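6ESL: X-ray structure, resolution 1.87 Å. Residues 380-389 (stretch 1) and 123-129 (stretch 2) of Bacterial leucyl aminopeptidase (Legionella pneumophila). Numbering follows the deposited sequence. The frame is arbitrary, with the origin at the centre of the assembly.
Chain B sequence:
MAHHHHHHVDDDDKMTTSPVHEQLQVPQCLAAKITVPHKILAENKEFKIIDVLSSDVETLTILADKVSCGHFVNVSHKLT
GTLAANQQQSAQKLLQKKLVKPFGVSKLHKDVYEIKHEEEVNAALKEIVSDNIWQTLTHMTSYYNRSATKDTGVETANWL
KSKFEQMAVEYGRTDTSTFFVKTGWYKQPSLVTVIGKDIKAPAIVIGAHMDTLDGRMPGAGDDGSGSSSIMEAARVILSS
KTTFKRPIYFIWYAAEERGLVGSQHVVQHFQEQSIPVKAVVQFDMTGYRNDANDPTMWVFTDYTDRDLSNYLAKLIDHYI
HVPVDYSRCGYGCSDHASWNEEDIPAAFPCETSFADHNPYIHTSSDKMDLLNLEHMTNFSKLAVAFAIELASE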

# COMPACT_ATOMS: atom_id res chain seq x y z
N SER B 380 -1.60 14.13 17.09
CA SER B 380 -0.45 14.43 17.90
C SER B 380 0.09 13.14 18.50
O SER B 380 1.33 12.88 18.54
CB SER B 380 -0.82 15.50 18.94
OG SER B 380 0.34 15.99 19.56
N LYS B 381 -0.83 12.26 18.94
CA LYS B 381 -0.44 10.97 19.48
C LYS B 381 0.25 10.14 18.45
O LYS B 381 1.18 9.43 18.75
CB LYS B 381 -1.67 10.22 20.00
CG LYS B 381 -2.19 10.82 21.32
CD LYS B 381 -3.38 10.12 21.87
CE LYS B 381 -3.84 10.95 23.04
NZ LYS B 381 -4.91 10.35 23.85
N LEU B 382 -0.26 10.18 17.24
CA LEU B 382 0.35 9.42 16.17
C LEU B 382 1.79 9.89 15.94
O LEU B 382 2.66 9.05 15.71
CB LEU B 382 -0.50 9.49 14.88
CG LEU B 382 0.01 8.76 13.64
CD1 LEU B 382 0.29 7.30 13.93
CD2 LEU B 382 -0.94 8.86 12.43
N ALA B 383 2.02 11.21 15.94
CA ALA B 383 3.39 11.75 15.73
C ALA B 383 4.32 11.23 16.84
O ALA B 383 5.46 10.83 16.54
CB ALA B 383 3.37 13.27 15.76
N VAL B 384 3.85 11.34 18.09
CA VAL B 384 4.62 10.85 19.27
C VAL B 384 4.97 9.37 19.12
O VAL B 384 6.12 8.96 19.32
CB VAL B 384 3.92 11.10 20.62
CG1 VAL B 384 4.61 10.38 21.81
CG2 VAL B 384 3.92 12.56 20.90
N ALA B 385 3.99 8.58 18.70
CA ALA B 385 4.22 7.13 18.59
C ALA B 385 5.20 6.80 17.45
O ALA B 385 6.07 5.95 17.62
CB ALA B 385 2.91 6.41 18.40
N PHE B 386 5.05 7.45 16.30
CA PHE B 386 5.96 7.33 15.20
C PHE B 386 7.41 7.70 15.60
O PHE B 386 8.34 6.97 15.34
CB PHE B 386 5.45 8.31 14.09
CG PHE B 386 6.18 8.27 12.80
CD1 PHE B 386 5.76 7.37 11.79
CD2 PHE B 386 7.21 9.16 12.51
CE1 PHE B 386 6.41 7.34 10.54
CE2 PHE B 386 7.86 9.12 11.26
CZ PHE B 386 7.46 8.20 10.29
N ALA B 387 7.56 8.82 16.30
CA ALA B 387 8.90 9.24 16.74
C ALA B 387 9.52 8.19 17.65
O ALA B 387 10.63 7.68 17.37
CB ALA B 387 8.83 10.57 17.47
N ILE B 388 8.79 7.84 18.70
CA ILE B 388 9.38 6.96 19.71
C ILE B 388 9.65 5.58 19.13
O ILE B 388 10.74 5.05 19.31
CB ILE B 388 8.53 6.92 21.00
CG1 ILE B 388 8.58 8.27 21.73
CG2 ILE B 388 8.97 5.79 21.91
CD1 ILE B 388 7.52 8.44 22.78
N GLU B 389 8.72 4.98 18.39
CA GLU B 389 9.00 3.67 17.82
C GLU B 389 10.19 3.66 16.88
O GLU B 389 11.04 2.78 16.98
CB GLU B 389 7.81 3.08 17.02
CG GLU B 389 6.69 2.57 17.93
CD GLU B 389 7.01 1.19 18.58
OE1 GLU B 389 7.98 0.52 18.08
OE2 GLU B 389 6.31 0.83 19.59
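Stretch 2 (123-129) AALKEIV

How does the backbone of stretch 2 lie on the helix of stretch 1? Stretch 1 is helical throughout, its backbone hydrogen bonds running from residue i+4 back to residue i. Stretch 2 enters as a helix through Ala123, Ala124 and Leu125, then passes through a type I beta turn from Leu125 to Ile128, in which Ile128 N donates to Leu125 O over 3.3 Å. Beyond the turn Ile128 takes an extended backbone, with phi/psi of -63/136°, and Val129 precedes another helix. The backbones come nearest at Lys381 and Leu125, whose CA atoms are 5.8 Å apart. As stretch 2 advances from Ala124 to Ile128, its contacts shift from Ile388 and Val384 back to Ser380, so it runs against the numbering of stretch 1.

Which residue of the helix sits at the centre of the contact? Val384 points toward stretch 2 and touches three of its residues. With chi1 at 170° (t), the two methyls of Val384 meet different neighbours: Val384 CG1 lies 3.6 Å from Ala124 CB and 4.2 Å from Leu125 CD2, while Val384 CG2 lies 3.7 Å from Ile128 CD1. One helical turn on, Ile388 in the m, t rotamer extends its CD1 to 3.4 Å from Ala124 CB. The small methyl of Ala124, itself directed toward the helix, thus meets both Val384 and Ile388.

How does Leu125 make a close contact when its CA-to-CB bond points sideways? Its m, t conformation brings the end of the side chain nearer to the helix than that bond alone would suggest. Leu125 CD2 comes within 3.4 Å of Lys381 O and 3.6 Å of Lys381 CB. Lys381 O already accepts the helical hydrogen bond from Ala385 N, at 2.9 Å, and the methyl packs beside it. Lys381 leaves sideways with chi1 at m and the remaining angles at t, a stretched chain whose aliphatic part can pack: Lys381 CG is 4.1 Å from Ile128 CG1.

What does Ile128 gain from its position after the turn? The CA-to-CB bond of Ile128 points toward the helix, and the m, m rotamer carries Ile128 CD1 to Val384 CG2 and, at 3.6 Å, to Ser380 OG. The latter is a packing contact, since a methyl offers no polar partner; Ser380 OG is hydrogen-bonded elsewhere in the structure. No hydrogen bond joins the two stretches, and the 355 Å² buried between them, both sides summed, reflects mainly the fit of aliphatic groups.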

# COMPACT_ATOMS: atom_id res chain seq x y z
N ALA B 123 3.10 5.57 27.71
CA ALA B 123 3.39 6.60 28.75
C ALA B 123 3.51 7.98 28.17
O ALA B 123 3.00 8.97 28.75
CB ALA B 123 4.68 6.24 29.52
N ALA B 124 4.20 8.08 27.03
CA ALA B 124 4.29 9.38 26.35
C ALA B 124 2.91 9.89 25.89
O ALA B 124 2.66 11.09 25.99
CB ALA B 124 5.25 9.30 25.18
N LEU B 125 2.03 8.99 25.42
CA LEU B 125 0.66 9.40 24.97
C LEU B 125 -0.12 9.98 26.09
O LEU B 125 -0.85 10.92 25.88
CB LEU B 125 -0.15 8.22 24.40
CG LEU B 125 0.40 7.60 23.09
CD1 LEU B 125 -0.53 6.53 22.49
CD2 LEU B 125 0.82 8.65 22.09
N LYS B 126 0.02 9.39 27.26
CA LYS B 126 -0.57 9.95 28.46
C LYS B 126 -0.08 11.35 28.85
O LYS B 126 -0.77 12.02 29.62
CB LYS B 126 -0.44 8.95 29.63
CG LYS B 126 -1.57 7.89 29.60
CD LYS B 126 -1.51 6.82 30.71
CE LYS B 126 -1.30 5.42 30.07
NZ LYS B 126 -0.71 4.53 31.11
N GLU B 127 1.03 11.83 28.28
CA GLU B 127 1.54 13.21 28.55
C GLU B 127 0.98 14.30 27.66
O GLU B 127 1.13 15.49 27.98
CB GLU B 127 3.06 13.29 28.41
CG GLU B 127 3.87 12.25 29.18
CD GLU B 127 4.33 12.74 30.52
OE1 GLU B 127 4.41 13.98 30.69
OE2 GLU B 127 4.54 11.92 31.41
N ILE B 128 0.38 13.91 26.54
CA ILE B 128 -0.13 14.85 25.53
C ILE B 128 -1.18 15.61 26.22
O ILE B 128 -1.98 14.98 26.95
CB ILE B 128 -0.81 14.12 24.32
CG1 ILE B 128 0.20 13.32 23.48
CG2 ILE B 128 -1.58 15.10 23.43
CD1 ILE B 128 1.08 14.21 22.64
N VAL B 129 -1.17 16.93 26.02
CA VAL B 129 -2.15 17.82 26.64
C VAL B 129 -2.88 18.49 25.51
O VAL B 129 -2.29 19.29 24.75
CB VAL B 129 -1.50 18.90 27.55
CG1 VAL B 129 -2.52 19.84 28.17
CG2 VAL B 129 -0.68 18.23 28.63